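Hypothetical protein (Streptococcus pneumoniae, PDB 2HIY) is of unknown function and belongs to the DUF1697 family of conserved bacterial proteins. Local coordinates at residues A87-E90 against N91-A94; R98-A101 against R102-F105; L112-D115 against Q116-T120; L124-D128 against E129-F133; K155-K159 against V160-R164. All coordinates share one frame; numbering follows the deposited sequence.

Contact 1. Residues A87-E90 against N91-A94; sequences AELE and NLPA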
loop_
_atom_site.group_PDB
_atom_site.type_symbol
_atom_site.label_atom_id
_atom_site.label_comp_id
_atom_site.label_asym_id
_atom_site.label_seq_id
_atom_site.Cartn_x
_atom_site.Cartn_y
_atom_site.Cartn_z
ATOM N N ALA D 87 13.503 36.905 8.752
ATOM C CA ALA D 87 13.273 37.793 7.614
ATOM C C ALA D 87 12.090 37.278 6.770
ATOM O O ALA D 87 11.242 38.086 6.322
ATOM C CB ALA D 87 14.524 37.938 6.768
ATOM N N GLU D 88 12.006 35.963 6.559
ATOM C CA GLU D 88 10.879 35.385 5.820
ATOM C C GLU D 88 9.535 35.609 6.529
ATOM O O GLU D 88 8.514 35.840 5.875
ATOM C CB GLU D 88 11.105 33.896 5.547
ATOM C CG GLU D 88 10.159 33.309 4.469
ATOM C CD GLU D 88 10.609 33.632 3.048
ATOM O OE1 GLU D 88 11.081 32.705 2.351
ATOM O OE2 GLU D 88 10.525 34.806 2.613
ATOM N N LEU D 89 9.543 35.551 7.857
ATOM C CA LEU D 89 8.336 35.794 8.670
ATOM C C LEU D 89 7.829 37.223 8.575
ATOM O O LEU D 89 6.666 37.498 8.910
ATOM C CB LEU D 89 8.575 35.403 10.135
ATOM C CG LEU D 89 8.799 33.916 10.411
ATOM C CD1 LEU D 89 9.036 33.694 11.901
ATOM C CD2 LEU D 89 7.618 33.071 9.924
ATOM N N GLU D 90 8.673 38.139 8.100
ATOM C CA GLU D 90 8.249 39.538 7.937
ATOM C C GLU D 90 7.506 39.777 6.623
ATOM O O GLU D 90 6.961 40.852 6.385
ATOM C CB GLU D 90 9.452 40.471 8.086
ATOM C CG GLU D 90 9.970 40.528 9.521
ATOM C CD GLU D 90 8.858 40.763 10.553
ATOM O OE1 GLU D 90 8.034 41.694 10.367
ATOM O OE2 GLU D 90 8.811 40.016 11.561
ATOM N N ASN D 91 7.454 38.738 5.797
ATOM C CA ASN D 91 6.934 38.836 4.451
ATOM C C ASN D 91 6.039 37.637 4.089
ATOM O O ASN D 91 6.149 37.085 2.993
ATOM C CB ASN D 91 8.116 38.931 3.487
ATOM C CG ASN D 91 9.005 40.131 3.784
ATOM O OD1 ASN D 91 8.658 41.254 3.423
ATOM N ND2 ASN D 91 10.136 39.909 4.481
ATOM N N LEU D 92 5.164 37.229 5.009
ATOM C CA LEU D 92 4.271 36.107 4.764
ATOM C C LEU D 92 3.088 36.599 3.967
ATOM O O LEU D 92 2.545 37.663 4.260
ATOM C CB LEU D 92 3.729 35.522 6.075
ATOM C CG LEU D 92 4.761 34.987 7.078
ATOM C CD1 LEU D 92 4.134 34.602 8.427
ATOM C CD2 LEU D 92 5.497 33.792 6.472
ATOM N N PRO D 93 2.644 35.811 2.987
ATOM C CA PRO D 93 1.407 36.181 2.293
ATOM C C PRO D 93 0.224 36.241 3.272
ATOM O O PRO D 93 0.162 35.444 4.218
ATOM C CB PRO D 93 1.217 35.050 1.276
ATOM C CG PRO D 93 2.640 34.496 1.061
ATOM C CD PRO D 93 3.272 34.593 2.425
ATOM N N ALA D 94 -0.751 37.101 3.025
ATOM C CA ALA D 94 -1.897 37.189 3.942
ATOM C C ALA D 94 -2.665 35.878 3.954
ATOM O O ALA D 94 -3.206 35.457 4.999
ATOM C CB ALA D 94 -2.788 38.349 3.564
HETATM O O HOH W 1 8.442 36.204 1.669
HETATM O O HOH W 2 4.550 38.645 7.548
#

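Contact 2. Residues R98-A101 against R102-F105; sequences RDLA and RKDF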
loop_
_atom_site.group_PDB
_atom_site.type_symbol
_atom_site.label_atom_id
_atom_site.label_comp_id
_atom_site.label_asym_id
_atom_site.label_seq_id
_atom_site.Cartn_x
_atom_site.Cartn_y
_atom_site.Cartn_z
ATOM N N ARG D 98 -4.532 31.684 6.584
ATOM C CA ARG D 98 -5.936 31.293 6.450
ATOM C C ARG D 98 -6.119 29.776 6.321
ATOM O O ARG D 98 -5.156 29.046 6.057
ATOM C CB ARG D 98 -6.562 31.970 5.234
ATOM C CG ARG D 98 -6.570 33.465 5.339
ATOM C CD ARG D 98 -7.313 34.043 4.140
ATOM N NE ARG D 98 -7.193 35.492 4.246
ATOM C CZ ARG D 98 -6.672 36.285 3.303
ATOM N NH1 ARG D 98 -6.346 35.789 2.115
ATOM N NH2 ARG D 98 -6.536 37.575 3.567
ATOM N N ASP D 99 -7.366 29.327 6.454
ATOM C CA ASP D 99 -7.678 27.895 6.525
ATOM C C ASP D 99 -7.826 27.245 5.155
ATOM O O ASP D 99 -8.868 26.673 4.829
ATOM C CB ASP D 99 -8.973 27.735 7.328
ATOM C CG ASP D 99 -9.298 26.285 7.649
ATOM O OD1 ASP D 99 -8.363 25.453 7.753
ATOM O OD2 ASP D 99 -10.506 25.998 7.804
ATOM N N LEU D 100 -6.766 27.306 4.354
ATOM C CA LEU D 100 -6.742 26.621 3.066
ATOM C C LEU D 100 -6.615 25.147 3.350
ATOM O O LEU D 100 -6.038 24.746 4.376
ATOM C CB LEU D 100 -5.519 27.074 2.274
ATOM C CG LEU D 100 -5.702 28.388 1.510
ATOM C CD1 LEU D 100 -5.796 29.604 2.434
ATOM C CD2 LEU D 100 -4.513 28.557 0.574
ATOM N N ALA D 101 -7.083 24.334 2.413
ATOM C CA ALA D 101 -7.051 22.888 2.634
ATOM C C ALA D 101 -5.642 22.382 2.814
ATOM O O ALA D 101 -5.388 21.528 3.669
ATOM C CB ALA D 101 -7.717 22.137 1.514
ATOM N N ARG D 102 -4.704 22.891 2.017
ATOM C CA ARG D 102 -3.300 22.450 2.112
ATOM C C ARG D 102 -2.382 23.649 1.914
ATOM O O ARG D 102 -2.601 24.456 0.992
ATOM C CB ARG D 102 -2.992 21.382 1.065
ATOM C CG ARG D 102 -3.873 20.160 1.268
ATOM C CD ARG D 102 -3.315 18.990 0.612
ATOM N NE ARG D 102 -4.309 17.931 0.497
ATOM C CZ ARG D 102 -4.022 16.752 -0.035
ATOM N NH1 ARG D 102 -2.775 16.506 -0.433
ATOM N NH2 ARG D 102 -4.952 15.826 -0.140
ATOM N N LYS D 103 -1.344 23.753 2.719
ATOM C CA LYS D 103 -0.338 24.801 2.587
ATOM C C LYS D 103 1.028 24.181 2.712
ATOM O O LYS D 103 1.281 23.505 3.701
ATOM C CB LYS D 103 -0.526 25.878 3.628
ATOM C CG LYS D 103 -1.842 26.665 3.467
ATOM C CD LYS D 103 -2.019 27.746 4.521
ATOM C CE LYS D 103 -2.266 27.129 5.905
ATOM N NZ LYS D 103 -2.675 28.145 6.925
ATOM N N ASP D 104 1.871 24.391 1.731
ATOM C CA ASP D 104 3.223 23.852 1.723
ATOM C C ASP D 104 4.243 24.933 1.463
ATOM O O ASP D 104 3.950 25.907 0.760
ATOM C CB ASP D 104 3.317 22.768 0.666
ATOM C CG ASP D 104 2.348 21.633 0.962
ATOM O OD1 ASP D 104 2.546 20.936 1.984
ATOM O OD2 ASP D 104 1.343 21.464 0.230
ATOM N N PHE D 105 5.446 24.743 2.016
ATOM C CA PHE D 105 6.550 25.623 1.686
ATOM C C PHE D 105 7.585 24.761 0.973
ATOM O O PHE D 105 7.980 23.722 1.502
ATOM C CB PHE D 105 7.164 26.254 2.927
ATOM C CG PHE D 105 8.055 27.429 2.612
ATOM C CD1 PHE D 105 7.499 28.649 2.295
ATOM C CD2 PHE D 105 9.436 27.302 2.585
ATOM C CE1 PHE D 105 8.294 29.737 2.009
ATOM C CE2 PHE D 105 10.233 28.372 2.317
ATOM C CZ PHE D 105 9.661 29.605 2.012
#

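Contact 3. Residues L112-D115 against Q116-T120; sequences LDVD and QVIAT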
loop_
_atom_site.group_PDB
_atom_site.type_symbol
_atom_site.label_atom_id
_atom_site.label_comp_id
_atom_site.label_asym_id
_atom_site.label_seq_id
_atom_site.Cartn_x
_atom_site.Cartn_y
_atom_site.Cartn_z
ATOM N N LEU D 112 20.923 25.709 -5.748
ATOM C CA LEU D 112 19.807 25.709 -6.682
ATOM C C LEU D 112 19.771 26.985 -7.529
ATOM O O LEU D 112 19.943 28.092 -7.014
ATOM C CB LEU D 112 18.512 25.577 -5.885
ATOM C CG LEU D 112 17.210 25.508 -6.664
ATOM C CD1 LEU D 112 17.124 24.262 -7.537
ATOM C CD2 LEU D 112 16.108 25.532 -5.659
ATOM N N ASP D 113 19.485 26.838 -8.821
ATOM C CA ASP D 113 19.280 28.000 -9.675
ATOM C C ASP D 113 17.832 28.479 -9.465
ATOM O O ASP D 113 16.914 28.042 -10.142
ATOM C CB ASP D 113 19.549 27.624 -11.146
ATOM C CG ASP D 113 19.374 28.801 -12.111
ATOM O OD1 ASP D 113 18.969 29.902 -11.669
ATOM O OD2 ASP D 113 19.575 28.615 -13.335
ATOM N N VAL D 114 17.649 29.396 -8.523
ATOM C CA VAL D 114 16.313 29.862 -8.185
ATOM C C VAL D 114 15.589 30.500 -9.365
ATOM O O VAL D 114 14.394 30.334 -9.533
ATOM C CB VAL D 114 16.346 30.794 -6.960
ATOM C CG1 VAL D 114 14.998 31.466 -6.707
ATOM C CG2 VAL D 114 16.814 30.002 -5.725
ATOM N N ASP D 115 16.330 31.228 -10.202
ATOM C CA ASP D 115 15.694 31.829 -11.343
ATOM C C ASP D 115 15.096 30.798 -12.313
ATOM O O ASP D 115 14.049 31.040 -12.908
ATOM C CB ASP D 115 16.646 32.776 -12.072
ATOM C CG ASP D 115 16.810 34.120 -11.353
ATOM O OD1 ASP D 115 16.122 34.400 -10.340
ATOM O OD2 ASP D 115 17.604 34.921 -11.875
ATOM N N GLN D 116 15.782 29.658 -12.475
ATOM C CA GLN D 116 15.199 28.595 -13.283
ATOM C C GLN D 116 13.945 28.007 -12.644
ATOM O O GLN D 116 12.960 27.730 -13.337
ATOM C CB GLN D 116 16.225 27.503 -13.568
ATOM C CG GLN D 116 15.664 26.355 -14.430
ATOM C CD GLN D 116 15.160 26.791 -15.808
ATOM O OE1 GLN D 116 13.937 27.034 -16.042
ATOM N NE2 GLN D 116 16.092 26.872 -16.742
ATOM N N VAL D 117 13.981 27.837 -11.323
ATOM C CA VAL D 117 12.784 27.356 -10.621
ATOM C C VAL D 117 11.605 28.302 -10.801
ATOM O O VAL D 117 10.500 27.879 -11.141
ATOM C CB VAL D 117 13.070 27.175 -9.117
ATOM C CG1 VAL D 117 11.790 26.827 -8.337
ATOM C CG2 VAL D 117 14.124 26.089 -8.908
ATOM N N ILE D 118 11.875 29.606 -10.684
ATOM C CA ILE D 118 10.804 30.586 -10.867
ATOM C C ILE D 118 10.235 30.493 -12.286
ATOM O O ILE D 118 9.034 30.489 -12.497
ATOM C CB ILE D 118 11.351 31.998 -10.581
ATOM C CG1 ILE D 118 11.659 32.150 -9.079
ATOM C CG2 ILE D 118 10.359 33.053 -11.011
ATOM C CD1 ILE D 118 12.413 33.462 -8.720
ATOM N N ALA D 119 11.131 30.393 -13.278
ATOM C CA ALA D 119 10.628 30.355 -14.660
ATOM C C ALA D 119 9.789 29.116 -14.899
ATOM O O ALA D 119 8.719 29.173 -15.502
ATOM C CB ALA D 119 11.806 30.408 -15.669
ATOM N N THR D 120 10.242 27.986 -14.383
ATOM C CA THR D 120 9.483 26.741 -14.536
ATOM C C THR D 120 8.131 26.833 -13.826
ATOM O O THR D 120 7.105 26.517 -14.424
ATOM C CB THR D 120 10.304 25.588 -13.995
ATOM O OG1 THR D 120 11.480 25.456 -14.806
ATOM C CG2 THR D 120 9.505 24.264 -14.053
#

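Contact 4. Residues L124-D128 against E129-F133; sequences LELKD and EVLYF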
loop_
_atom_site.group_PDB
_atom_site.type_symbol
_atom_site.label_atom_id
_atom_site.label_comp_id
_atom_site.label_asym_id
_atom_site.label_seq_id
_atom_site.Cartn_x
_atom_site.Cartn_y
_atom_site.Cartn_z
ATOM N N LEU D 124 3.642 27.053 -15.324
ATOM C CA LEU D 124 2.554 26.141 -15.022
ATOM C C LEU D 124 1.217 26.892 -14.972
ATOM O O LEU D 124 1.142 28.001 -14.434
ATOM C CB LEU D 124 2.809 25.467 -13.681
ATOM C CG LEU D 124 4.141 24.747 -13.495
ATOM C CD1 LEU D 124 4.210 24.185 -12.072
ATOM C CD2 LEU D 124 4.296 23.612 -14.515
ATOM N N GLU D 125 0.174 26.273 -15.519
ATOM C CA GLU D 125 -1.144 26.893 -15.414
ATOM C C GLU D 125 -1.795 26.543 -14.076
ATOM O O GLU D 125 -2.244 25.423 -13.874
ATOM C CB GLU D 125 -2.081 26.537 -16.597
ATOM C CG GLU D 125 -3.412 27.338 -16.519
ATOM C CD GLU D 125 -4.385 27.076 -17.666
ATOM O OE1 GLU D 125 -4.373 25.966 -18.238
ATOM O OE2 GLU D 125 -5.172 27.981 -18.004
ATOM N N LEU D 126 -1.829 27.521 -13.182
ATOM C CA LEU D 126 -2.436 27.327 -11.864
ATOM C C LEU D 126 -3.944 27.263 -11.957
ATOM O O LEU D 126 -4.555 27.907 -12.821
ATOM C CB LEU D 126 -2.020 28.448 -10.946
ATOM C CG LEU D 126 -0.518 28.660 -10.802
ATOM C CD1 LEU D 126 -0.279 29.732 -9.760
ATOM C CD2 LEU D 126 0.223 27.344 -10.416
ATOM N N LYS D 127 -4.528 26.493 -11.056
ATOM C CA LYS D 127 -5.975 26.370 -10.940
ATOM C C LYS D 127 -6.383 26.795 -9.516
ATOM O O LYS D 127 -6.213 27.978 -9.200
ATOM C CB LYS D 127 -6.450 24.979 -11.329
ATOM C CG LYS D 127 -6.169 24.656 -12.824
ATOM C CD LYS D 127 -7.152 25.403 -13.706
ATOM C CE LYS D 127 -7.024 25.019 -15.168
ATOM N NZ LYS D 127 -8.138 25.693 -15.916
ATOM N N ASP D 128 -6.860 25.882 -8.678
ATOM C CA ASP D 128 -7.454 26.363 -7.411
ATOM C C ASP D 128 -6.366 26.431 -6.328
ATOM O O ASP D 128 -6.342 25.678 -5.350
ATOM C CB ASP D 128 -8.598 25.465 -6.977
ATOM C CG ASP D 128 -9.464 26.088 -5.885
ATOM O OD1 ASP D 128 -9.418 27.339 -5.744
ATOM O OD2 ASP D 128 -10.158 25.296 -5.198
ATOM N N GLU D 129 -5.471 27.392 -6.531
ATOM C CA GLU D 129 -4.260 27.470 -5.744
ATOM C C GLU D 129 -3.666 28.840 -5.895
ATOM O O GLU D 129 -4.036 29.601 -6.804
ATOM C CB GLU D 129 -3.257 26.394 -6.220
ATOM C CG GLU D 129 -2.704 26.660 -7.617
ATOM C CD GLU D 129 -2.263 25.398 -8.300
ATOM O OE1 GLU D 129 -1.353 24.711 -7.772
ATOM O OE2 GLU D 129 -2.846 25.054 -9.348
ATOM N N VAL D 130 -2.689 29.112 -5.037
ATOM C CA VAL D 130 -2.034 30.401 -4.978
ATOM C C VAL D 130 -0.594 30.170 -4.527
ATOM O O VAL D 130 -0.338 29.360 -3.626
ATOM C CB VAL D 130 -2.771 31.351 -4.013
ATOM C CG1 VAL D 130 -2.791 30.773 -2.592
ATOM C CG2 VAL D 130 -2.155 32.758 -4.055
ATOM N N LEU D 131 0.355 30.853 -5.147
ATOM C CA LEU D 131 1.734 30.693 -4.705
ATOM C C LEU D 131 2.435 32.033 -4.660
ATOM O O LEU D 131 2.044 32.958 -5.399
ATOM C CB LEU D 131 2.509 29.644 -5.543
ATOM C CG LEU D 131 2.716 29.974 -7.031
ATOM C CD1 LEU D 131 4.032 30.738 -7.270
ATOM C CD2 LEU D 131 2.801 28.695 -7.826
ATOM N N TYR D 132 3.483 32.123 -3.861
ATOM C CA TYR D 132 4.239 33.348 -3.728
ATOM C C TYR D 132 5.710 32.985 -3.600
ATOM O O TYR D 132 6.053 32.129 -2.795
ATOM C CB TYR D 132 3.751 34.151 -2.515
ATOM C CG TYR D 132 4.450 35.481 -2.357
ATOM C CD1 TYR D 132 3.947 36.600 -2.997
ATOM C CD2 TYR D 132 5.617 35.612 -1.603
ATOM C CE1 TYR D 132 4.569 37.829 -2.878
ATOM C CE2 TYR D 132 6.267 36.842 -1.500
ATOM C CZ TYR D 132 5.724 37.925 -2.155
ATOM O OH TYR D 132 6.333 39.169 -2.043
ATOM N N PHE D 133 6.583 33.652 -4.346
ATOM C CA PHE D 133 8.005 33.371 -4.293
ATOM C C PHE D 133 8.632 34.157 -3.160
ATOM O O PHE D 133 8.756 35.385 -3.265
ATOM C CB PHE D 133 8.654 33.773 -5.636
ATOM C CG PHE D 133 8.210 32.920 -6.781
ATOM C CD1 PHE D 133 8.673 31.621 -6.946
ATOM C CD2 PHE D 133 7.314 33.423 -7.714
ATOM C CE1 PHE D 133 8.217 30.843 -8.000
ATOM C CE2 PHE D 133 6.877 32.636 -8.783
ATOM C CZ PHE D 133 7.341 31.330 -8.913
#

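Contact 5. Residues K155-K159 against V160-R164; sequences KYLLK and VPFYR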
loop_
_atom_site.group_PDB
_atom_site.type_symbol
_atom_site.label_atom_id
_atom_site.label_comp_id
_atom_site.label_asym_id
_atom_site.label_seq_id
_atom_site.Cartn_x
_atom_site.Cartn_y
_atom_site.Cartn_z
ATOM N N LYS D 155 -0.675 18.091 -10.185
ATOM C CA LYS D 155 -0.514 17.488 -11.512
ATOM C C LYS D 155 0.877 17.556 -12.047
ATOM O O LYS D 155 1.236 16.674 -12.855
ATOM C CB LYS D 155 -1.432 18.156 -12.515
ATOM C CG LYS D 155 -2.896 17.833 -12.222
ATOM C CD LYS D 155 -3.820 18.605 -13.144
ATOM C CE LYS D 155 -3.607 18.214 -14.589
ATOM N NZ LYS D 155 -4.597 18.930 -15.452
ATOM N N TYR D 156 1.652 18.583 -11.676
ATOM C CA TYR D 156 2.884 18.851 -12.397
ATOM C C TYR D 156 4.161 18.807 -11.623
ATOM O O TYR D 156 5.205 18.746 -12.251
ATOM C CB TYR D 156 2.838 20.203 -13.145
ATOM C CG TYR D 156 1.623 20.410 -14.007
ATOM C CD1 TYR D 156 1.194 19.433 -14.907
ATOM C CD2 TYR D 156 0.884 21.582 -13.905
ATOM C CE1 TYR D 156 0.049 19.635 -15.704
ATOM C CE2 TYR D 156 -0.248 21.789 -14.693
ATOM C CZ TYR D 156 -0.657 20.808 -15.573
ATOM O OH TYR D 156 -1.784 21.005 -16.348
ATOM N N LEU D 157 4.140 18.814 -10.293
ATOM C CA LEU D 157 5.424 18.917 -9.595
ATOM C C LEU D 157 6.358 17.720 -9.749
ATOM O O LEU D 157 7.580 17.857 -9.638
ATOM C CB LEU D 157 5.256 19.286 -8.127
ATOM C CG LEU D 157 5.039 20.777 -7.862
ATOM C CD1 LEU D 157 4.958 20.995 -6.369
ATOM C CD2 LEU D 157 6.116 21.678 -8.519
ATOM N N LEU D 158 5.807 16.533 -9.989
ATOM C CA LEU D 158 6.689 15.384 -10.282
ATOM C C LEU D 158 7.326 15.459 -11.658
ATOM O O LEU D 158 8.259 14.714 -11.963
ATOM C CB LEU D 158 5.956 14.060 -10.154
ATOM C CG LEU D 158 5.660 13.605 -8.732
ATOM C CD1 LEU D 158 4.757 12.374 -8.826
ATOM C CD2 LEU D 158 6.909 13.283 -7.922
ATOM N N LYS D 159 6.807 16.336 -12.512
ATOM C CA LYS D 159 7.345 16.519 -13.853
ATOM C C LYS D 159 8.523 17.496 -13.936
ATOM O O LYS D 159 9.155 17.585 -14.991
ATOM C CB LYS D 159 6.239 16.975 -14.807
ATOM C CG LYS D 159 5.075 15.989 -14.916
ATOM C CD LYS D 159 3.988 16.568 -15.807
ATOM C CE LYS D 159 2.690 15.746 -15.799
ATOM N NZ LYS D 159 2.846 14.431 -16.466
ATOM N N VAL D 160 8.806 18.248 -12.870
ATOM C CA VAL D 160 9.802 19.337 -12.974
ATOM C C VAL D 160 11.207 18.846 -12.623
ATOM O O VAL D 160 11.380 17.996 -11.745
ATOM C CB VAL D 160 9.429 20.574 -12.093
ATOM C CG1 VAL D 160 8.042 21.170 -12.504
ATOM C CG2 VAL D 160 9.518 20.254 -10.598
ATOM N N PRO D 161 12.229 19.360 -13.310
ATOM C CA PRO D 161 13.599 18.981 -13.023
ATOM C C PRO D 161 14.058 19.359 -11.616
ATOM O O PRO D 161 14.953 18.710 -11.100
ATOM C CB PRO D 161 14.406 19.723 -14.112
ATOM C CG PRO D 161 13.438 19.989 -15.185
ATOM C CD PRO D 161 12.131 20.216 -14.512
ATOM N N PHE D 162 13.430 20.352 -10.994
ATOM C CA PHE D 162 13.902 20.817 -9.706
ATOM C C PHE D 162 13.370 20.017 -8.524
ATOM O O PHE D 162 13.732 20.292 -7.385
ATOM C CB PHE D 162 13.641 22.350 -9.549
ATOM C CG PHE D 162 12.181 22.746 -9.387
ATOM C CD1 PHE D 162 11.514 22.566 -8.180
ATOM C CD2 PHE D 162 11.486 23.387 -10.440
ATOM C CE1 PHE D 162 10.170 22.925 -8.036
ATOM C CE2 PHE D 162 10.164 23.760 -10.293
ATOM C CZ PHE D 162 9.500 23.554 -9.082
ATOM N N TYR D 163 12.492 19.047 -8.774
ATOM C CA TYR D 163 11.819 18.394 -7.687
ATOM C C TYR D 163 12.711 17.824 -6.591
ATOM O O TYR D 163 12.405 17.991 -5.394
ATOM C CB TYR D 163 10.936 17.280 -8.253
ATOM C CG TYR D 163 10.068 16.625 -7.219
ATOM C CD1 TYR D 163 8.910 17.259 -6.783
ATOM C CD2 TYR D 163 10.413 15.390 -6.642
ATOM C CE1 TYR D 163 8.101 16.692 -5.811
ATOM C CE2 TYR D 163 9.578 14.797 -5.669
ATOM C CZ TYR D 163 8.430 15.482 -5.274
ATOM O OH TYR D 163 7.585 14.937 -4.320
ATOM N N ARG D 164 13.791 17.153 -6.977
ATOM C CA ARG D 164 14.675 16.535 -5.983
ATOM C C ARG D 164 15.622 17.554 -5.369
ATOM O O ARG D 164 16.483 17.194 -4.550
ATOM C CB ARG D 164 15.453 15.381 -6.605
ATOM C CG ARG D 164 14.553 14.176 -6.947
ATOM C CD ARG D 164 15.296 13.063 -7.734
ATOM N NE ARG D 164 16.651 12.822 -7.251
ATOM C CZ ARG D 164 16.969 11.971 -6.287
ATOM N NH1 ARG D 164 16.027 11.235 -5.701
ATOM N NH2 ARG D 164 18.247 11.852 -5.917
#

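Contact 1. Residues A87-E90 against N91-A94
Asn91 turns back on Ala87, and this reversal illustrates how a side chain can reach a carbonyl of the last helical turn. Its CG stands anti to the carbonyl carbon (chi1 -59°), which folds the amide back beside that turn and lets ND2 donate to Ala87 O at 2.8 Å. The bond is bent, 137° at the hydrogen. Glu90 N donates to the same oxygen from the other face of the carbonyl plane, at 3.1 Å, so two donors grip it. The backbone N of Asn91 binds Glu88 O, approaching from above the carbonyl plane; both backbone bonds span three residues, tighter than an alpha turn. Leu92 follows with its isobutyl group running alongside that of Leu89, Leu89 CD2 and Leu92 CD1 being 4.1 Å apart. A water donates to Leu89 O and accepts from Leu92 N. A second water tentatively donates to both Glu88 OE2 and Asn91 O, Glu88 being deposited in two conformers; its carboxylate also binds Lys135 N and Leu136 N, while Leu92 and Pro93 rest on Phe139. Three-residue backbone bonds, an asparagine side chain and water are the features here of the C-terminal end region of helix 82-89.

Contact 2. Residues R98-A101 against R102-F105
The flat peptide group of Arg98 receives the ammonium of Lys103, NZ lying 2.8 Å from Arg98 O and tilted 30° from the carbonyl plane. A second planar group, the guanidinium of Arg102, runs away from the loop on an extended chain: it makes a cation-pi contact with the ring of Tyr148, and NH2 forms a salt bridge with Glu145. Further along the strand, the Phe105 ring meets those of Phe107 and Phe139 edge-to-face. Lys103 takes the reverse course to Arg102. A bend at chi3 (-69°) curls its chain back along the loop, bringing CE to 3.5 Å from Arg98 O, while nearer the backbone Lys103 CG touches Leu100 CB at 3.9 Å. In the loop, Asp99 centres an inverse gamma turn, and Leu100 N makes a weak bond to the same Arg98 O. Ala101 and Arg102 then form a classic beta bulge opposite Lys142, where the loop enters strand 102-108. Trp96 O is a second acceptor for Lys103 NZ, whereas Asp99 OD1 stands 6.3 Å from that nitrogen. The chemistry is thus that of a cation held by neutral carbonyl dipoles, which probably lets a lysine of the strand fasten the preceding loop without a direct ion pair to Asp99.

Contact 3. Residues L112-D115 against Q116-T120
Val117, Ile118 and Ala119 donate their backbone N-H groups to the carbonyls of Asp113, Val114 and Asp115 respectively, at 2.9 to 3.2 Å, so the start of helix 114-122 carries three i to i+4 bonds. The bond from Val117 N lies in the carbonyl plane of Asp113. Just ahead of the helix, the side chain of Asp113 reaches across to the N-H of Gln116: with CG anti to the backbone N (chi1 -179°), OD1 comes to 3.3 Å from Gln116 N, a weak but fairly straight capping bond. The other carboxylate oxygen, OD2, lies 3.5 Å from Gln116 CB, so the acid rests against the methylene as well as the backbone. Two apolar pairs accompany the cap. Leu112, one residue before it, sends its methyls across the side chain of Val117 at about a right angle, with Leu112 CD1 and Val117 CG2 3.8 Å apart. One turn along, Val114 CG1 meets Ile118 CD1 at 3.8 Å, while Ile118 CG1 is 3.3 Å from Val114 O. Inside the fold, Leu112 also touches His165 and Val117 touches Phe162, which tie the start of the helix to the segment before strand 166-170. An N-cap aspartate joined to an apolar pair between the residue before the cap and the fourth residue after it is the textbook hydrophobic staple of a helix N-terminus.

Contact 4. Residues L124-D128 against E129-F133
Leu126 and Glu129 meet at about a right angle, the leucine CB and CD2 lying against the glutamate stem and carboxyl carbon; Leu126 CD2 is 3.8 Å from Glu129 CD. Leu131, two residues further along the same side of the strand, is crossed by Leu126 at a similar angle, with Leu126 CD1 3.8 Å from Leu131 CD2. One leucine therefore bridges a buried acid and an apolar neighbour. Glu129 places CG between the backbone N and the carbonyl carbon (chi1 68°), the crowded position, and this carries its carboxylate back over the incoming loop. There OE2 accepts from Lys127 N at 2.8 Å through its anti lone pair, in a nearly straight bond of 177°. The main chain turns at Asp128, the centre of an inverse gamma turn closed by a weak bond from Glu129 N to Lys127 O; Asp128 OD2 is held by Ser147. Further donors complete the glutamate's setting, Ala152 N on OE2, and Tyr153 N and Trp140 NE1 on OE1. Both oxygens are thus bound by N-H groups, two of them from the start of helix 152-156, an environment that would be expected to favour the ionised carboxylate and to compensate its burial.

Contact 5. Residues K155-K159 against V160-R164
Leu158 and Tyr163 extend in parallel, flank to flank, and their contact is of the CH-pi kind: Leu158 CD2 stands over one face of the phenol ring, 4.0 Å from its centroid and 22° off the normal. The tyrosine CG is anti to the backbone N (chi1 -174°), which swings the ring back along the preceding segment. Apolar packing continues around Leu157, though tentatively, since its side chain is modelled in two conformers; in one, CD2 reaches Phe162 CZ at 3.9 Å. Val160 CG2 lies 3.4 Å above the Phe162 ring plane, over its centre. Carbon atoms also pack against Leu157 O, Val160 CG2 and Tyr163 CD1 each at 3.2 Å. Polar contacts across the turn are modest: Val160 N donates to Leu157 O in a weak bond of 3.5 Å. A type I turn from Val160 to Tyr163 leads on to strand 166-170. Ionic bonds lie beyond the chain: Lys159 NZ bridges to Glu26 and Glu30 of the third subunit, while Asn33 of that subunit binds Leu158 O and Val160 O. The chemistry thus divides: between the two segments carbon contacts and a weak backbone bond dominate, while charged and amide groups link them to the third subunit.

The five contacts follow one another along the chain, and most neighbouring pairs touch. Contacts 2 and 4, with centres 12 Å apart, reach the same antiparallel sheet and meet, tentatively, where Leu100 packs on one conformer of Val130. Contact 1 joins contact 4 through Pro93 CG, 3.8 Å from Tyr132 CB, and more doubtfully contact 2 through Glu88 and Phe105. Val117 and Thr120 of contact 3 pack on Val160 and Phe162 of contact 5; Ile118 packs on Phe133 of contact 4, whose Leu124 CD2 is 4.0 Å from Tyr156 CB of contact 5. With the function unknown, no active site can be assigned here. A magnesium ion lies about 7 Å from the Ala101 side chain, and a glycerol, probably from crystallisation, binds Tyr163 OH.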